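Local coordinates for protein separin (Saccharomyces cerevisiae, PDB 5U1T) that cleaves the SCC1 subunit of cohesin at the onset of anaphase to start chromosome segregation, and is held inactive by securin during most of the cell cycle, at residues M610-L615 and I625-C630; F617-K622 and Y653-M658; Y648-Y653 and S688-V693. All coordinates share one frame; numbering follows the deposited sequence.

Contact 1 of 3, residues M610-L615 and I625-C630; sequences MLLCYL and IELSLC
Leu627 reaches from helix 621-633 into a set of three leucines on helix 602-617: Leu611, Leu612 and Leu615. The two helices follow each other in the chain and form an antiparallel hairpin. Their short segments run at 153° to each other, with the axes 10.9 Å apart at closest approach. The contact is buried and mostly apolar.

Leu627 can be followed outward. Its CB stands back, with Leu612 CD2 4.4 Å away. CG lies anti to the backbone N (chi1 177°), which sets CG out toward the facing helix. Leu627 CG then comes 3.7 Å from Leu612 CD2. Of the two methyls, CD2 does most of the touching. Leu627 CD2 lies 3.6 Å from Leu612 CD2 and 3.7 Å from Leu611 CD2. Leu627 CD2 also meets Leu615 CD1 at 3.8 Å. One methyl is thus touched by three side chains, each crossing Leu627 at a slant.

Leu612 has a second neighbour on the facing helix. Leu612 CD2 rests 3.8 Å from Ser628 OG. This is a packing contact. The hydroxyl itself is hydrogen-bonded to Ala645 O on helix 642-655, so its polar need is met although the residue is buried.

Further helices pack around the hairpin. Helix 642-655 touches both of its members, through Tyr648 against Leu612 and through Leu649 against Leu629. Helix 578-590 also meets both, with Thr582 on Leu615 and Ile586 on Glu626. Helix 557-572 packs against the first helix, where Leu566 touches Leu611.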
ATOM      1  N   MET A 610      -8.124 -11.870   4.817  1.00 55.35           N
ATOM      2  CA  MET A 610      -8.160 -11.468   3.417  1.00 55.61           C
ATOM      3  C   MET A 610      -9.399 -10.601   3.080  1.00 58.76           C
ATOM      4  O   MET A 610      -9.398  -9.841   2.107  1.00 54.93           O
ATOM      5  CB  MET A 610      -8.102 -12.709   2.530  1.00 45.89           C
ATOM      6  CG  MET A 610      -7.659 -12.490   1.105  1.00 47.45           C
ATOM      7  SD  MET A 610      -6.472 -11.139   0.796  1.00 64.95           S
ATOM      8  CE  MET A 610      -5.073 -11.444   1.924  1.00 55.83           C
ATOM      9  N   LEU A 611     -10.443 -10.718   3.901  1.00 56.79           N
ATOM     10  CA  LEU A 611     -11.731 -10.071   3.641  1.00 54.32           C
ATOM     11  C   LEU A 611     -11.713  -8.648   4.167  1.00 59.56           C
ATOM     12  O   LEU A 611     -12.169  -7.721   3.491  1.00 59.71           O
ATOM     13  CB  LEU A 611     -12.878 -10.864   4.291  1.00 48.89           C
ATOM     14  CG  LEU A 611     -14.308 -10.323   4.160  1.00 51.17           C
ATOM     15  CD1 LEU A 611     -14.749 -10.303   2.709  1.00 48.88           C
ATOM     16  CD2 LEU A 611     -15.268 -11.141   4.991  1.00 47.66           C
ATOM     17  N   LEU A 612     -11.220  -8.511   5.399  1.00 56.79           N
ATOM     18  CA  LEU A 612     -10.966  -7.228   6.024  1.00 51.15           C
ATOM     19  C   LEU A 612     -10.055  -6.399   5.127  1.00 53.57           C
ATOM     20  O   LEU A 612     -10.344  -5.233   4.841  1.00 53.01           O
ATOM     21  CB  LEU A 612     -10.323  -7.410   7.395  1.00 48.01           C
ATOM     22  CG  LEU A 612     -11.165  -7.961   8.537  1.00 49.68           C
ATOM     23  CD1 LEU A 612     -10.331  -8.058   9.778  1.00 50.81           C
ATOM     24  CD2 LEU A 612     -12.362  -7.085   8.794  1.00 50.03           C
ATOM     25  N   CYS A 613      -8.967  -7.011   4.677  1.00 51.45           N
ATOM     26  CA  CYS A 613      -8.023  -6.347   3.799  1.00 50.39           C
ATOM     27  C   CYS A 613      -8.624  -5.951   2.449  1.00 54.69           C
ATOM     28  O   CYS A 613      -8.275  -4.901   1.910  1.00 60.07           O
ATOM     29  CB  CYS A 613      -6.799  -7.231   3.590  1.00 47.70           C
ATOM     30  SG  CYS A 613      -5.657  -6.724   2.296  1.00 52.58           S
ATOM     31  N   TYR A 614      -9.529  -6.745   1.894  1.00 49.46           N
ATOM     32  CA  TYR A 614     -10.105  -6.364   0.607  1.00 47.33           C
ATOM     33  C   TYR A 614     -11.235  -5.355   0.797  1.00 51.66           C
ATOM     34  O   TYR A 614     -11.503  -4.559  -0.095  1.00 53.24           O
ATOM     35  CB  TYR A 614     -10.615  -7.579  -0.154  1.00 45.81           C
ATOM     36  CG  TYR A 614     -10.726  -7.425  -1.654  1.00 41.58           C
ATOM     37  CD1 TYR A 614      -9.648  -6.986  -2.411  1.00 42.66           C
ATOM     38  CD2 TYR A 614     -11.896  -7.765  -2.321  1.00 42.23           C
ATOM     39  CE1 TYR A 614      -9.729  -6.879  -3.789  1.00 41.29           C
ATOM     40  CE2 TYR A 614     -11.988  -7.665  -3.704  1.00 40.11           C
ATOM     41  CZ  TYR A 614     -10.897  -7.214  -4.428  1.00 42.14           C
ATOM     42  OH  TYR A 614     -10.965  -7.099  -5.796  1.00 48.87           O
ATOM     43  N   LEU A 615     -11.909  -5.407   1.942  1.00 51.26           N
ATOM     44  CA  LEU A 615     -12.902  -4.398   2.264  1.00 56.65           C
ATOM     45  C   LEU A 615     -12.221  -3.027   2.400  1.00 55.72           C
ATOM     46  O   LEU A 615     -12.621  -2.033   1.792  1.00 54.92           O
ATOM     47  CB  LEU A 615     -13.644  -4.742   3.559  1.00 50.67           C
ATOM     48  CG  LEU A 615     -14.720  -5.823   3.528  1.00 52.86           C
ATOM     49  CD1 LEU A 615     -15.258  -6.002   4.929  1.00 50.37           C
ATOM     50  CD2 LEU A 615     -15.842  -5.509   2.555  1.00 44.08           C
ATOM     51  N   ILE A 625     -16.532  -1.818   9.542  1.00 55.57           N
ATOM     52  CA  ILE A 625     -16.829  -1.563  10.956  1.00 58.99           C
ATOM     53  C   ILE A 625     -17.742  -2.662  11.508  1.00 56.51           C
ATOM     54  O   ILE A 625     -17.517  -3.182  12.601  1.00 57.85           O
ATOM     55  CB  ILE A 625     -17.470  -0.152  11.171  1.00 53.45           C
ATOM     56  CG1 ILE A 625     -16.426   0.926  10.891  1.00 59.20           C
ATOM     57  CG2 ILE A 625     -17.959   0.035  12.581  1.00 46.34           C
ATOM     58  CD1 ILE A 625     -16.983   2.328  10.798  1.00 56.54           C
ATOM     59  N   GLU A 626     -18.753  -3.034  10.738  1.00 52.91           N
ATOM     60  CA  GLU A 626     -19.730  -3.980  11.231  1.00 58.17           C
ATOM     61  C   GLU A 626     -19.120  -5.383  11.392  1.00 65.59           C
ATOM     62  O   GLU A 626     -19.337  -6.062  12.408  1.00 64.54           O
ATOM     63  CB  GLU A 626     -20.931  -4.019  10.306  1.00 53.84           C
ATOM     64  CG  GLU A 626     -21.915  -5.067  10.717  1.00 68.05           C
ATOM     65  CD  GLU A 626     -22.898  -5.354   9.623  1.00 73.93           C
ATOM     66  OE1 GLU A 626     -22.905  -4.557   8.646  1.00 69.72           O
ATOM     67  OE2 GLU A 626     -23.639  -6.362   9.748  1.00 68.72           O
ATOM     68  N   LEU A 627     -18.346  -5.789  10.387  1.00 58.99           N
ATOM     69  CA  LEU A 627     -17.574  -7.013  10.432  1.00 55.97           C
ATOM     70  C   LEU A 627     -16.647  -7.020  11.631  1.00 61.59           C
ATOM     71  O   LEU A 627     -16.725  -7.933  12.460  1.00 68.98           O
ATOM     72  CB  LEU A 627     -16.766  -7.203   9.143  1.00 54.04           C
ATOM     73  CG  LEU A 627     -15.848  -8.427   9.061  1.00 54.78           C
ATOM     74  CD1 LEU A 627     -16.544  -9.696   9.557  1.00 51.36           C
ATOM     75  CD2 LEU A 627     -15.393  -8.622   7.654  1.00 51.15           C
ATOM     76  N   SER A 628     -15.772  -6.022  11.724  1.00 59.19           N
ATOM     77  CA  SER A 628     -14.790  -5.954  12.812  1.00 61.46           C
ATOM     78  C   SER A 628     -15.432  -6.020  14.185  1.00 63.94           C
ATOM     79  O   SER A 628     -14.951  -6.732  15.070  1.00 60.31           O
ATOM     80  CB  SER A 628     -13.962  -4.673  12.718  1.00 58.59           C
ATOM     81  OG  SER A 628     -12.854  -4.863  11.863  1.00 61.81           O
ATOM     82  N   LEU A 629     -16.509  -5.261  14.364  1.00 63.74           N
ATOM     83  CA  LEU A 629     -17.198  -5.246  15.644  1.00 66.24           C
ATOM     84  C   LEU A 629     -17.737  -6.639  15.921  1.00 66.49           C
ATOM     85  O   LEU A 629     -17.595  -7.164  17.022  1.00 67.54           O
ATOM     86  CB  LEU A 629     -18.329  -4.213  15.663  1.00 63.56           C
ATOM     87  CG  LEU A 629     -17.992  -2.713  15.651  1.00 62.97           C
ATOM     88  CD1 LEU A 629     -19.261  -1.911  15.814  1.00 52.65           C
ATOM     89  CD2 LEU A 629     -16.965  -2.345  16.715  1.00 58.74           C
ATOM     90  N   CYS A 630     -18.330  -7.243  14.904  1.00 64.75           N
ATOM     91  CA  CYS A 630     -18.916  -8.555  15.069  1.00 67.94           C
ATOM     92  C   CYS A 630     -17.862  -9.617  15.463  1.00 67.06           C
ATOM     93  O   CYS A 630     -18.101 -10.432  16.348  1.00 60.75           O
ATOM     94  CB  CYS A 630     -19.642  -8.954  13.793  1.00 67.02           C
ATOM     95  SG  CYS A 630     -20.423 -10.542  13.955  1.00 82.11           S
TER

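Contact 2 of 3, residues F617-K622 and Y653-M658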
ATOM      1  N   PHE A 617      -9.215  -2.044   1.345  1.00 52.54           N
ATOM      2  CA  PHE A 617      -8.610  -1.572   0.116  1.00 50.55           C
ATOM      3  C   PHE A 617      -9.664  -1.002  -0.839  1.00 50.90           C
ATOM      4  O   PHE A 617      -9.340  -0.187  -1.702  1.00 53.24           O
ATOM      5  CB  PHE A 617      -7.822  -2.719  -0.516  1.00 48.98           C
ATOM      6  CG  PHE A 617      -7.330  -2.463  -1.918  1.00 47.73           C
ATOM      7  CD1 PHE A 617      -8.117  -2.798  -3.021  1.00 46.72           C
ATOM      8  CD2 PHE A 617      -6.060  -1.972  -2.137  1.00 45.61           C
ATOM      9  CE1 PHE A 617      -7.658  -2.608  -4.308  1.00 47.41           C
ATOM     10  CE2 PHE A 617      -5.596  -1.785  -3.422  1.00 49.21           C
ATOM     11  CZ  PHE A 617      -6.405  -2.091  -4.514  1.00 47.38           C
ATOM     12  N   ASN A 618     -10.919  -1.416  -0.683  1.00 51.38           N
ATOM     13  CA  ASN A 618     -11.991  -0.891  -1.529  1.00 52.40           C
ATOM     14  C   ASN A 618     -12.847   0.136  -0.807  1.00 53.50           C
ATOM     15  O   ASN A 618     -13.864   0.591  -1.338  1.00 50.55           O
ATOM     16  CB  ASN A 618     -12.872  -2.013  -2.058  1.00 44.88           C
ATOM     17  CG  ASN A 618     -12.245  -2.724  -3.227  1.00 52.80           C
ATOM     18  OD1 ASN A 618     -11.942  -3.921  -3.158  1.00 53.27           O
ATOM     19  ND2 ASN A 618     -12.026  -1.993  -4.314  1.00 53.52           N
ATOM     20  N   ASN A 619     -12.404   0.499   0.395  1.00 49.59           N
ATOM     21  CA  ASN A 619     -13.049   1.506   1.219  1.00 54.71           C
ATOM     22  C   ASN A 619     -14.516   1.136   1.477  1.00 55.06           C
ATOM     23  O   ASN A 619     -15.411   1.942   1.313  1.00 57.92           O
ATOM     24  CB  ASN A 619     -12.933   2.906   0.574  1.00 52.42           C
ATOM     25  CG  ASN A 619     -11.506   3.233   0.088  1.00 58.19           C
ATOM     26  OD1 ASN A 619     -10.588   3.444   0.893  1.00 59.18           O
ATOM     27  ND2 ASN A 619     -11.324   3.287  -1.236  1.00 56.09           N
ATOM     28  N   PHE A 620     -14.764  -0.100   1.881  1.00 59.91           N
ATOM     29  CA  PHE A 620     -16.117  -0.518   2.231  1.00 56.44           C
ATOM     30  C   PHE A 620     -16.271  -0.281   3.718  1.00 55.14           C
ATOM     31  O   PHE A 620     -16.697  -1.174   4.449  1.00 60.17           O
ATOM     32  CB  PHE A 620     -16.367  -1.992   1.903  1.00 50.21           C
ATOM     33  CG  PHE A 620     -16.670  -2.274   0.460  1.00 53.58           C
ATOM     34  CD1 PHE A 620     -16.159  -1.490  -0.557  1.00 52.24           C
ATOM     35  CD2 PHE A 620     -17.469  -3.351   0.116  1.00 53.78           C
ATOM     36  CE1 PHE A 620     -16.440  -1.782  -1.895  1.00 52.61           C
ATOM     37  CE2 PHE A 620     -17.747  -3.638  -1.216  1.00 53.49           C
ATOM     38  CZ  PHE A 620     -17.232  -2.852  -2.218  1.00 50.99           C
ATOM     39  N   ASP A 621     -15.918   0.919   4.160  1.00 52.47           N
ATOM     40  CA  ASP A 621     -15.661   1.194   5.569  1.00 49.28           C
ATOM     41  C   ASP A 621     -16.824   0.858   6.521  1.00 52.40           C
ATOM     42  O   ASP A 621     -16.597   0.543   7.693  1.00 55.30           O
ATOM     43  CB  ASP A 621     -15.255   2.667   5.728  1.00 52.99           C
ATOM     44  CG  ASP A 621     -14.149   3.088   4.747  1.00 60.17           C
ATOM     45  OD1 ASP A 621     -13.220   2.290   4.492  1.00 60.32           O
ATOM     46  OD2 ASP A 621     -14.208   4.225   4.216  1.00 64.49           O
ATOM     47  N   LYS A 622     -18.058   0.920   6.028  1.00 48.61           N
ATOM     48  CA  LYS A 622     -19.232   0.603   6.835  1.00 53.96           C
ATOM     49  C   LYS A 622     -19.244  -0.894   7.183  1.00 57.46           C
ATOM     50  O   LYS A 622     -19.336  -1.284   8.354  1.00 55.61           O
ATOM     51  CB  LYS A 622     -20.502   0.988   6.078  1.00 49.02           C
ATOM     52  CG  LYS A 622     -21.783   0.968   6.880  1.00 48.39           C
ATOM     53  CD  LYS A 622     -22.955   1.362   5.991  1.00 55.34           C
ATOM     54  CE  LYS A 622     -23.887   2.376   6.657  1.00 63.78           C
ATOM     55  NZ  LYS A 622     -24.762   1.805   7.755  1.00 73.27           N
ATOM     56  N   TYR A 653     -12.581   3.677  10.834  1.00 60.27           N
ATOM     57  CA  TYR A 653     -12.959   4.923  11.493  1.00 59.48           C
ATOM     58  C   TYR A 653     -12.267   6.121  10.835  1.00 63.02           C
ATOM     59  O   TYR A 653     -12.912   7.117  10.489  1.00 57.77           O
ATOM     60  CB  TYR A 653     -12.616   4.869  12.979  1.00 58.78           C
ATOM     61  CG  TYR A 653     -13.601   4.070  13.790  1.00 61.05           C
ATOM     62  CD1 TYR A 653     -14.923   3.959  13.385  1.00 59.09           C
ATOM     63  CD2 TYR A 653     -13.212   3.423  14.959  1.00 63.31           C
ATOM     64  CE1 TYR A 653     -15.836   3.224  14.121  1.00 61.68           C
ATOM     65  CE2 TYR A 653     -14.122   2.680  15.706  1.00 63.95           C
ATOM     66  CZ  TYR A 653     -15.432   2.585  15.284  1.00 62.53           C
ATOM     67  OH  TYR A 653     -16.339   1.852  16.014  1.00 61.47           O
ATOM     68  N   LEU A 654     -10.956   6.003  10.650  1.00 62.64           N
ATOM     69  CA  LEU A 654     -10.167   7.036  10.003  1.00 53.95           C
ATOM     70  C   LEU A 654     -10.647   7.306   8.577  1.00 62.86           C
ATOM     71  O   LEU A 654     -10.831   8.460   8.202  1.00 65.61           O
ATOM     72  CB  LEU A 654      -8.692   6.657  10.000  1.00 54.97           C
ATOM     73  CG  LEU A 654      -8.005   6.558  11.364  1.00 59.95           C
ATOM     74  CD1 LEU A 654      -6.653   5.907  11.198  1.00 60.99           C
ATOM     75  CD2 LEU A 654      -7.840   7.896  12.023  1.00 61.64           C
ATOM     76  N   SER A 655     -10.872   6.271   7.780  1.00 60.19           N
ATOM     77  CA  SER A 655     -11.336   6.512   6.422  1.00 57.66           C
ATOM     78  C   SER A 655     -12.684   7.252   6.413  1.00 55.07           C
ATOM     79  O   SER A 655     -12.987   8.006   5.486  1.00 55.71           O
ATOM     80  CB  SER A 655     -11.437   5.203   5.651  1.00 55.65           C
ATOM     81  OG  SER A 655     -11.707   5.416   4.277  1.00 56.97           O
ATOM     82  N   LEU A 656     -13.485   7.067   7.454  1.00 53.02           N
ATOM     83  CA  LEU A 656     -14.767   7.758   7.510  1.00 60.01           C
ATOM     84  C   LEU A 656     -14.684   9.057   8.335  1.00 62.44           C
ATOM     85  O   LEU A 656     -15.712   9.655   8.697  1.00 56.82           O
ATOM     86  CB  LEU A 656     -15.848   6.827   8.056  1.00 47.76           C
ATOM     87  CG  LEU A 656     -16.269   5.829   6.984  1.00 53.58           C
ATOM     88  CD1 LEU A 656     -17.381   4.918   7.462  1.00 53.22           C
ATOM     89  CD2 LEU A 656     -16.657   6.518   5.694  1.00 47.15           C
ATOM     90  N   TYR A 657     -13.448   9.492   8.589  1.00 59.13           N
ATOM     91  CA  TYR A 657     -13.137  10.674   9.411  1.00 60.82           C
ATOM     92  C   TYR A 657     -13.914  10.673  10.733  1.00 60.13           C
ATOM     93  O   TYR A 657     -14.353  11.707  11.227  1.00 63.10           O
ATOM     94  CB  TYR A 657     -13.371  11.979   8.618  1.00 59.62           C
ATOM     95  CG  TYR A 657     -12.283  12.231   7.583  1.00 57.23           C
ATOM     96  CD1 TYR A 657     -12.375  11.698   6.299  1.00 54.80           C
ATOM     97  CD2 TYR A 657     -11.157  12.975   7.900  1.00 55.79           C
ATOM     98  CE1 TYR A 657     -11.395  11.915   5.372  1.00 51.67           C
ATOM     99  CE2 TYR A 657     -10.169  13.199   6.971  1.00 58.65           C
ATOM    100  CZ  TYR A 657     -10.286  12.665   5.711  1.00 57.39           C
ATOM    101  OH  TYR A 657      -9.280  12.881   4.785  1.00 62.54           O
ATOM    102  N   MET A 658     -14.059   9.488  11.312  1.00 62.07           N
ATOM    103  CA  MET A 658     -14.615   9.382  12.643  1.00 65.10           C
ATOM    104  C   MET A 658     -13.471   9.491  13.637  1.00 65.41           C
ATOM    105  O   MET A 658     -13.071   8.516  14.257  1.00 64.18           O
ATOM    106  CB  MET A 658     -15.385   8.084  12.810  1.00 58.71           C
ATOM    107  CG  MET A 658     -16.409   7.809  11.722  1.00 61.19           C
ATOM    108  SD  MET A 658     -17.389   6.361  12.169  1.00 68.85           S
ATOM    109  CE  MET A 658     -18.226   6.015  10.642  1.00 62.41           C
TER
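Ser655 OG approaches the Asp621 carboxylate from above its plane, 41° out of it, and gives a hydrogen bond of 2.8 Å to Asp621 OD2. Among the rings, Phe620 has Asn618 O at its edge, in plane. One face of Tyr657 lies under Leu654 O, which is offset toward the rim, and this ring also packs edge-to-face with His694.

Two Schellman motifs come together here. Asn619 and Tyr657, both with positive phi, are the C-prime residues that end helices 602-617 and 642-655. Asp621 follows the first motif closely and opens helix 621-633, with Phe620 at the N-cap position. Ser655 and Leu656 come just before Tyr657.

The chi1 of Asp621 (-50°) sets CG beside the backbone N, with the carboxylate at Ser655. The residue splits its contacts. Its carboxylate takes the hydroxyl, while Asp621 CB packs 3.5 Å from Leu656 CD1. An alanine here keeps CB, but would probably leave the Ser655 hydroxyl without this acceptor and open a gap beside Leu656 CD2. The backbone on both sides has further partners: Lys622 N bonds to Tyr895 OH, and Leu656 O to Thr903 OG1. Leu656 CD2 lies 3.7 Å from Asp621 OD2, so the bonded oxygen also touches a methyl.

Contact 3 of 3, residues Y648-Y653 and S688-V693; sequences YLLEAY and SSLINV
Glu651 and Ser689 bring the two backbones together, with their CA atoms 6.5 Å apart. Residues 648-653 are helical throughout. Residues 688-693 begin in helix 680-689 and pass into loop. Much of what the first segment meets is the backbone carbonyl of Ser689.

Leu650 CG is anti to the backbone N (chi1 -176°), which directs CG toward Ser689. Leu650 CD2 lies 3.8 Å from both Ser689 O and Ser689 OG. Leu650 CD2 also packs 4.2 Å from Leu690 CD2. The Ser689 hydroxyl is hydrogen-bonded to His686 O, one turn back.

In the helical domain of separase, helix 659-672 lies between these two segments in sequence. Its Ala662 and Met665 also pack on Leu650.

Glu651 bends at chi2 (-82°), turning CD toward Ser689. Glu651 OE2 is 3.5 Å from Ser689 O. Lys741 of helix 729-752 supplies the positive charge, its NZ forming a salt bridge with Glu651 OE1 and a hydrogen bond with Ser688 O.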
ATOM      1  N   TYR A 648      -8.110  -3.046  11.766  1.00 69.07           N
ATOM      2  CA  TYR A 648      -8.894  -2.690  10.585  1.00 64.94           C
ATOM      3  C   TYR A 648     -10.105  -1.831  10.960  1.00 60.68           C
ATOM      4  O   TYR A 648     -10.620  -1.081  10.126  1.00 60.56           O
ATOM      5  CB  TYR A 648      -9.325  -3.944   9.814  1.00 57.81           C
ATOM      6  CG  TYR A 648      -8.286  -4.422   8.824  1.00 56.76           C
ATOM      7  CD1 TYR A 648      -7.961  -3.653   7.711  1.00 54.57           C
ATOM      8  CD2 TYR A 648      -7.623  -5.638   8.997  1.00 54.58           C
ATOM      9  CE1 TYR A 648      -7.019  -4.069   6.801  1.00 51.42           C
ATOM     10  CE2 TYR A 648      -6.668  -6.069   8.082  1.00 51.48           C
ATOM     11  CZ  TYR A 648      -6.373  -5.281   6.987  1.00 54.84           C
ATOM     12  OH  TYR A 648      -5.436  -5.681   6.058  1.00 56.48           O
ATOM     13  N   LEU A 649     -10.544  -1.929  12.210  1.00 59.70           N
ATOM     14  CA  LEU A 649     -11.604  -1.064  12.701  1.00 61.90           C
ATOM     15  C   LEU A 649     -11.086   0.385  12.784  1.00 66.19           C
ATOM     16  O   LEU A 649     -11.793   1.348  12.463  1.00 58.01           O
ATOM     17  CB  LEU A 649     -12.098  -1.555  14.061  1.00 53.38           C
ATOM     18  CG  LEU A 649     -13.226  -0.813  14.771  1.00 55.35           C
ATOM     19  CD1 LEU A 649     -14.461  -0.668  13.890  1.00 53.95           C
ATOM     20  CD2 LEU A 649     -13.558  -1.557  16.045  1.00 54.29           C
ATOM     21  N   LEU A 650      -9.831   0.506  13.212  1.00 65.71           N
ATOM     22  CA  LEU A 650      -9.152   1.784  13.350  1.00 62.06           C
ATOM     23  C   LEU A 650      -9.042   2.487  11.993  1.00 65.47           C
ATOM     24  O   LEU A 650      -9.407   3.654  11.862  1.00 63.44           O
ATOM     25  CB  LEU A 650      -7.764   1.582  13.979  1.00 61.46           C
ATOM     26  CG  LEU A 650      -6.949   2.840  14.282  1.00 66.40           C
ATOM     27  CD1 LEU A 650      -7.867   3.927  14.831  1.00 63.31           C
ATOM     28  CD2 LEU A 650      -5.790   2.560  15.245  1.00 66.24           C
ATOM     29  N   GLU A 651      -8.556   1.762  10.990  1.00 63.55           N
ATOM     30  CA  GLU A 651      -8.402   2.308   9.656  1.00 57.23           C
ATOM     31  C   GLU A 651      -9.756   2.675   9.053  1.00 59.13           C
ATOM     32  O   GLU A 651      -9.845   3.619   8.280  1.00 66.99           O
ATOM     33  CB  GLU A 651      -7.655   1.319   8.762  1.00 57.22           C
ATOM     34  CG  GLU A 651      -6.277   0.919   9.296  1.00 63.66           C
ATOM     35  CD  GLU A 651      -5.177   1.939   8.968  1.00 73.04           C
ATOM     36  OE1 GLU A 651      -4.451   1.709   7.969  1.00 70.88           O
ATOM     37  OE2 GLU A 651      -5.032   2.965   9.698  1.00 75.80           O
ATOM     38  N   ALA A 652     -10.812   1.963   9.422  1.00 56.53           N
ATOM     39  CA  ALA A 652     -12.144   2.250   8.896  1.00 57.71           C
ATOM     40  C   ALA A 652     -12.734   3.518   9.522  1.00 63.15           C
ATOM     41  O   ALA A 652     -13.326   4.332   8.823  1.00 63.95           O
ATOM     42  CB  ALA A 652     -13.075   1.068   9.118  1.00 55.07           C
ATOM     43  N   TYR A 653     -12.581   3.677  10.834  1.00 60.27           N
ATOM     44  CA  TYR A 653     -12.959   4.923  11.493  1.00 59.48           C
ATOM     45  C   TYR A 653     -12.267   6.121  10.835  1.00 63.02           C
ATOM     46  O   TYR A 653     -12.912   7.117  10.489  1.00 57.77           O
ATOM     47  CB  TYR A 653     -12.616   4.869  12.979  1.00 58.78           C
ATOM     48  CG  TYR A 653     -13.601   4.070  13.790  1.00 61.05           C
ATOM     49  CD1 TYR A 653     -14.923   3.959  13.385  1.00 59.09           C
ATOM     50  CD2 TYR A 653     -13.212   3.423  14.959  1.00 63.31           C
ATOM     51  CE1 TYR A 653     -15.836   3.224  14.121  1.00 61.68           C
ATOM     52  CE2 TYR A 653     -14.122   2.680  15.706  1.00 63.95           C
ATOM     53  CZ  TYR A 653     -15.432   2.585  15.284  1.00 62.53           C
ATOM     54  OH  TYR A 653     -16.339   1.852  16.014  1.00 61.47           O
ATOM     55  N   SER A 688       1.361  -0.315  11.999  1.00 68.71           N
ATOM     56  CA  SER A 688       0.820   0.164  10.747  1.00 66.38           C
ATOM     57  C   SER A 688      -0.438   1.010  10.971  1.00 65.70           C
ATOM     58  O   SER A 688      -0.660   1.995  10.275  1.00 69.09           O
ATOM     59  CB  SER A 688       0.518  -1.011   9.821  1.00 60.29           C
ATOM     60  OG  SER A 688       0.484  -0.599   8.468  1.00 63.81           O
ATOM     61  N   SER A 689      -1.246   0.635  11.953  1.00 57.92           N
ATOM     62  CA  SER A 689      -2.517   1.306  12.174  1.00 66.60           C
ATOM     63  C   SER A 689      -2.343   2.685  12.799  1.00 70.14           C
ATOM     64  O   SER A 689      -3.214   3.547  12.671  1.00 69.01           O
ATOM     65  CB  SER A 689      -3.422   0.458  13.065  1.00 62.37           C
ATOM     66  OG  SER A 689      -2.860   0.321  14.353  1.00 65.64           O
ATOM     67  N   LEU A 690      -1.225   2.879  13.484  1.00 66.18           N
ATOM     68  CA  LEU A 690      -0.995   4.114  14.209  1.00 65.48           C
ATOM     69  C   LEU A 690      -0.366   5.202  13.358  1.00 60.80           C
ATOM     70  O   LEU A 690       0.044   6.221  13.871  1.00 66.62           O
ATOM     71  CB  LEU A 690      -0.108   3.847  15.414  1.00 62.08           C
ATOM     72  CG  LEU A 690      -0.785   3.039  16.514  1.00 63.35           C
ATOM     73  CD1 LEU A 690       0.136   2.847  17.709  1.00 63.77           C
ATOM     74  CD2 LEU A 690      -2.092   3.716  16.930  1.00 68.83           C
ATOM     75  N   ILE A 691      -0.301   5.002  12.056  1.00 59.08           N
ATOM     76  CA  ILE A 691       0.494   5.897  11.243  1.00 62.69           C
ATOM     77  C   ILE A 691      -0.275   7.157  10.803  1.00 67.64           C
ATOM     78  O   ILE A 691       0.285   8.245  10.831  1.00 70.77           O
ATOM     79  CB  ILE A 691       1.062   5.136  10.031  1.00 62.33           C
ATOM     80  CG1 ILE A 691       2.178   4.198  10.505  1.00 62.22           C
ATOM     81  CG2 ILE A 691       1.597   6.087   8.972  1.00 59.07           C
ATOM     82  CD1 ILE A 691       2.769   3.335   9.414  1.00 55.54           C
ATOM     83  N   ASN A 692      -1.549   7.010  10.444  1.00 67.22           N
ATOM     84  CA  ASN A 692      -2.443   8.100  10.007  1.00 66.23           C
ATOM     85  C   ASN A 692      -2.281   9.504  10.653  1.00 69.11           C
ATOM     86  O   ASN A 692      -2.211   9.611  11.874  1.00 66.06           O
ATOM     87  CB  ASN A 692      -3.875   7.631  10.227  1.00 63.63           C
ATOM     88  CG  ASN A 692      -4.869   8.358   9.365  1.00 63.25           C
ATOM     89  OD1 ASN A 692      -5.040   9.566   9.483  1.00 69.05           O
ATOM     90  ND2 ASN A 692      -5.555   7.620   8.506  1.00 64.64           N
ATOM     91  N   VAL A 693      -2.244  10.570   9.834  1.00 66.39           N
ATOM     92  CA  VAL A 693      -2.024  11.937  10.341  1.00 64.45           C
ATOM     93  C   VAL A 693      -3.120  12.371  11.301  1.00 69.78           C
ATOM     94  O   VAL A 693      -2.846  12.982  12.339  1.00 69.54           O
ATOM     95  CB  VAL A 693      -1.937  13.011   9.208  1.00 64.45           C
ATOM     96  CG1 VAL A 693      -0.598  12.961   8.501  1.00 64.44           C
ATOM     97  CG2 VAL A 693      -3.097  12.902   8.210  1.00 68.28           C
TER

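How the contacts relate
All three contacts are largely buried, but their chemistry differs. Contact 1 joins the flanks of two helices and is almost wholly apolar. Contact 2 lies where helices end and begin, and there a hydrogen bond is added; its Lys622 is exposed. Contact 3 sets a helix flank against a helix end and loop, so a leucine methyl meets a backbone carbonyl, and Lys741 of helix 729-752 pairs with the glutamate. Contacts 1 and 2 share helix 621-633. Contacts 2 and 3 share helix 642-655 and Tyr653. Ile625 of contact 1 joins them, its CD1 packing 3.6 Å from Tyr653 CE1 and also touching Leu656 and Met658. The probable active site lies away from all three.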